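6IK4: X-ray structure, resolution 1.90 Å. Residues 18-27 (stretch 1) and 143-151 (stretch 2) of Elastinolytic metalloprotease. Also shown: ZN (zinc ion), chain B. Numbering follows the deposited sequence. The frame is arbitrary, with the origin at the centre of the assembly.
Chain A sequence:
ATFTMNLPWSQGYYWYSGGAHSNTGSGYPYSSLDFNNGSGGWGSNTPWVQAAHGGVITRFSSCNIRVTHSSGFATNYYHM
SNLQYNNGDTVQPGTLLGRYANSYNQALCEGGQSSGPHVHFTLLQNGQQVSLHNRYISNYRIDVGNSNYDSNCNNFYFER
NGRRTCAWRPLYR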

# COMPACT_ATOMS: atom_id res chain seq x y z
N GLY A 18 3.55 -6.13 -6.11
CA GLY A 18 4.92 -6.18 -6.58
C GLY A 18 5.89 -6.31 -5.43
O GLY A 18 5.50 -6.49 -4.27
N GLY A 19 7.18 -6.22 -5.76
CA GLY A 19 8.21 -6.32 -4.74
C GLY A 19 8.35 -5.06 -3.91
O GLY A 19 7.94 -3.96 -4.31
N ALA A 20 8.97 -5.22 -2.75
CA ALA A 20 9.18 -4.09 -1.85
C ALA A 20 10.18 -3.11 -2.45
O ALA A 20 11.15 -3.50 -3.10
CB ALA A 20 9.66 -4.58 -0.48
N HIS A 21 9.92 -1.82 -2.24
CA HIS A 21 10.78 -0.76 -2.74
C HIS A 21 10.70 0.44 -1.81
O HIS A 21 9.80 0.54 -0.97
CB HIS A 21 10.42 -0.35 -4.19
CG HIS A 21 8.96 -0.05 -4.39
ND1 HIS A 21 8.00 -1.04 -4.43
CD2 HIS A 21 8.30 1.12 -4.58
CE1 HIS A 21 6.81 -0.50 -4.63
NE2 HIS A 21 6.97 0.81 -4.73
N SER A 22 11.67 1.34 -1.95
CA SER A 22 11.60 2.58 -1.21
C SER A 22 10.49 3.47 -1.78
O SER A 22 9.95 3.22 -2.87
CB SER A 22 12.94 3.32 -1.24
OG SER A 22 13.02 4.10 -2.43
N ASN A 23 10.19 4.54 -1.05
CA ASN A 23 9.12 5.44 -1.48
C ASN A 23 9.39 6.00 -2.87
O ASN A 23 8.44 6.19 -3.64
CB ASN A 23 8.95 6.58 -0.48
CG ASN A 23 7.76 7.46 -0.81
OD1 ASN A 23 6.67 6.96 -1.09
ND2 ASN A 23 7.97 8.77 -0.81
N THR A 24 10.66 6.23 -3.22
CA THR A 24 11.00 6.74 -4.54
C THR A 24 11.33 5.65 -5.54
O THR A 24 11.34 5.93 -6.75
CB THR A 24 12.22 7.67 -4.47
OG1 THR A 24 13.35 6.92 -4.03
CG2 THR A 24 11.96 8.82 -3.51
N GLY A 25 11.60 4.43 -5.09
CA GLY A 25 12.07 3.38 -5.96
C GLY A 25 13.58 3.27 -6.06
O GLY A 25 14.06 2.37 -6.76
N SER A 26 14.33 4.15 -5.40
CA SER A 26 15.78 4.09 -5.33
C SER A 26 16.24 4.13 -3.87
O SER A 26 15.60 4.75 -3.03
CB SER A 26 16.43 5.26 -6.08
OG SER A 26 15.90 5.36 -7.39
N GLY A 27 17.35 3.46 -3.58
CA GLY A 27 17.88 3.53 -2.23
C GLY A 27 17.00 2.83 -1.20
O GLY A 27 16.07 2.09 -1.52
N ASP A 143 8.79 -10.41 3.61
CA ASP A 143 10.23 -10.62 3.46
C ASP A 143 10.68 -9.80 2.26
O ASP A 143 10.29 -10.10 1.13
CB ASP A 143 10.56 -12.10 3.27
CG ASP A 143 12.04 -12.37 3.45
OD1 ASP A 143 12.84 -11.88 2.63
OD2 ASP A 143 12.40 -13.06 4.42
N VAL A 144 11.50 -8.78 2.48
CA VAL A 144 11.89 -7.91 1.37
C VAL A 144 13.01 -8.58 0.56
O VAL A 144 13.73 -9.46 1.03
CB VAL A 144 12.30 -6.51 1.84
CG1 VAL A 144 11.18 -5.87 2.67
CG2 VAL A 144 13.65 -6.54 2.60
N GLY A 145 13.14 -8.14 -0.69
CA GLY A 145 14.15 -8.66 -1.59
C GLY A 145 15.47 -7.93 -1.46
O GLY A 145 15.72 -7.23 -0.48
N ASN A 146 16.32 -8.10 -2.47
CA ASN A 146 17.69 -7.60 -2.40
C ASN A 146 17.91 -6.33 -3.22
O ASN A 146 19.05 -5.85 -3.29
CB ASN A 146 18.66 -8.70 -2.85
CG ASN A 146 18.64 -9.89 -1.92
OD1 ASN A 146 18.31 -9.77 -0.73
ND2 ASN A 146 18.99 -11.06 -2.44
N SER A 147 16.87 -5.79 -3.83
CA SER A 147 16.95 -4.53 -4.56
C SER A 147 15.54 -3.97 -4.65
O SER A 147 14.56 -4.67 -4.39
CB SER A 147 17.55 -4.72 -5.95
OG SER A 147 16.73 -5.59 -6.71
N ASN A 148 15.45 -2.68 -5.01
CA ASN A 148 14.14 -2.09 -5.23
C ASN A 148 13.34 -2.88 -6.26
O ASN A 148 13.82 -3.14 -7.36
CB ASN A 148 14.28 -0.64 -5.67
CG ASN A 148 14.56 0.28 -4.52
OD1 ASN A 148 13.63 0.77 -3.87
ND2 ASN A 148 15.84 0.53 -4.26
N TYR A 149 12.12 -3.26 -5.87
CA TYR A 149 11.13 -3.95 -6.70
C TYR A 149 11.49 -5.41 -6.96
O TYR A 149 10.82 -6.06 -7.78
CB TYR A 149 10.91 -3.25 -8.04
CG TYR A 149 10.40 -1.83 -7.96
CD1 TYR A 149 9.06 -1.57 -7.69
CD2 TYR A 149 11.26 -0.76 -8.18
CE1 TYR A 149 8.59 -0.26 -7.64
CE2 TYR A 149 10.79 0.55 -8.13
CZ TYR A 149 9.46 0.79 -7.86
OH TYR A 149 9.02 2.09 -7.80
N ASP A 150 12.52 -5.93 -6.31
CA ASP A 150 12.92 -7.32 -6.51
C ASP A 150 11.73 -8.26 -6.30
O ASP A 150 11.12 -8.26 -5.23
CB ASP A 150 14.06 -7.65 -5.55
CG ASP A 150 14.60 -9.06 -5.72
OD1 ASP A 150 14.23 -9.75 -6.69
OD2 ASP A 150 15.43 -9.46 -4.87
N SER A 151 11.39 -9.02 -7.34
CA SER A 151 10.27 -9.95 -7.30
C SER A 151 10.70 -11.42 -7.32
O SER A 151 9.84 -12.30 -7.39
CB SER A 151 9.32 -9.68 -8.48
OG SER A 151 9.92 -10.08 -9.70
ZN ZN B . 5.50 2.09 -5.52
O HOH W 1 8.16 -6.00 -8.54
O HOH W 2 11.82 -6.59 -2.76

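Two segments whose touching residues are at least 121 positions apart in sequence meet here, burying 477 Å² between them, and most of the contact from stretch 2 comes from Tyr149 and Asn148. Neither stretch forms a regular strand or helix, so the evidence lies in individual atoms. The two residues occupy the central positions of a type II beta turn from Ser147 to Asp150, closed by Asp150 N to Ser147 O at 3.1 Å. Tyr149, at the third position, has phi/psi of 72/8.

Within this turn the amide of Tyr149 is free to bond across the interface: Tyr149 N donates to Ala20 O at 2.9 Å, with an N-H...O angle of 154°. The CA-to-CB bond of Tyr149 points away from stretch 1, yet with chi1 in the m well (-60°) its ring comes back over His21. The rings form an offset stack, centroids 4.0 Å apart and planes at 20°, with Tyr149 CE1 3.3 Å from His21 CG. His21 CB also lies 3.8 Å from the tyrosine centroid, only 4° off the ring normal, a CH-pi contact over the face. The imidazole is fixed at both nitrogens: His21 ND1 donates to Gly19 O at 2.9 Å, and His21 NE2 binds the zinc ion at 2.1 Å. Stacking thus packs a flat side chain against a metal ligand without occupying either nitrogen.

Asn148 uses both ends of its amide. Its OD1 accepts from Ser22 N at 2.8 Å and 171°, while its ND2 donates to Gly27 O at 3.2 Å and 160°. One carboxamide, able to accept and donate, therefore ties together two backbone points five residues apart. The intervening loop is braced internally by Ser22 OG, which donates to Ser26 O at 2.7 Å, and by the backbone bond from Gly25 N to Ser22 O at 3.0 Å.

Small residues permit the close approach. An ideal CB on Gly19 would lie 2.3 Å from Asp150 O, a clash; instead Gly19 CA makes a CA-H...O contact with Asp150 O at 3.5 Å. At Gly25 an ideal CB would fall 2.9 Å from Tyr149 OH, and phi/psi of 92/-2 independently calls for glycine. Ala20 is buried, its CB meeting Val144 CG1 at 3.7 Å in a small apolar contact.

Two waters complete the joint. Water 1 accepts from Gly19 N (3.0 Å) and donates to Tyr149 O (2.8 Å); water 2 accepts from Gly145 N (2.9 Å) and donates to Ala20 O (3.2 Å) and Asp150 O (3.1 Å).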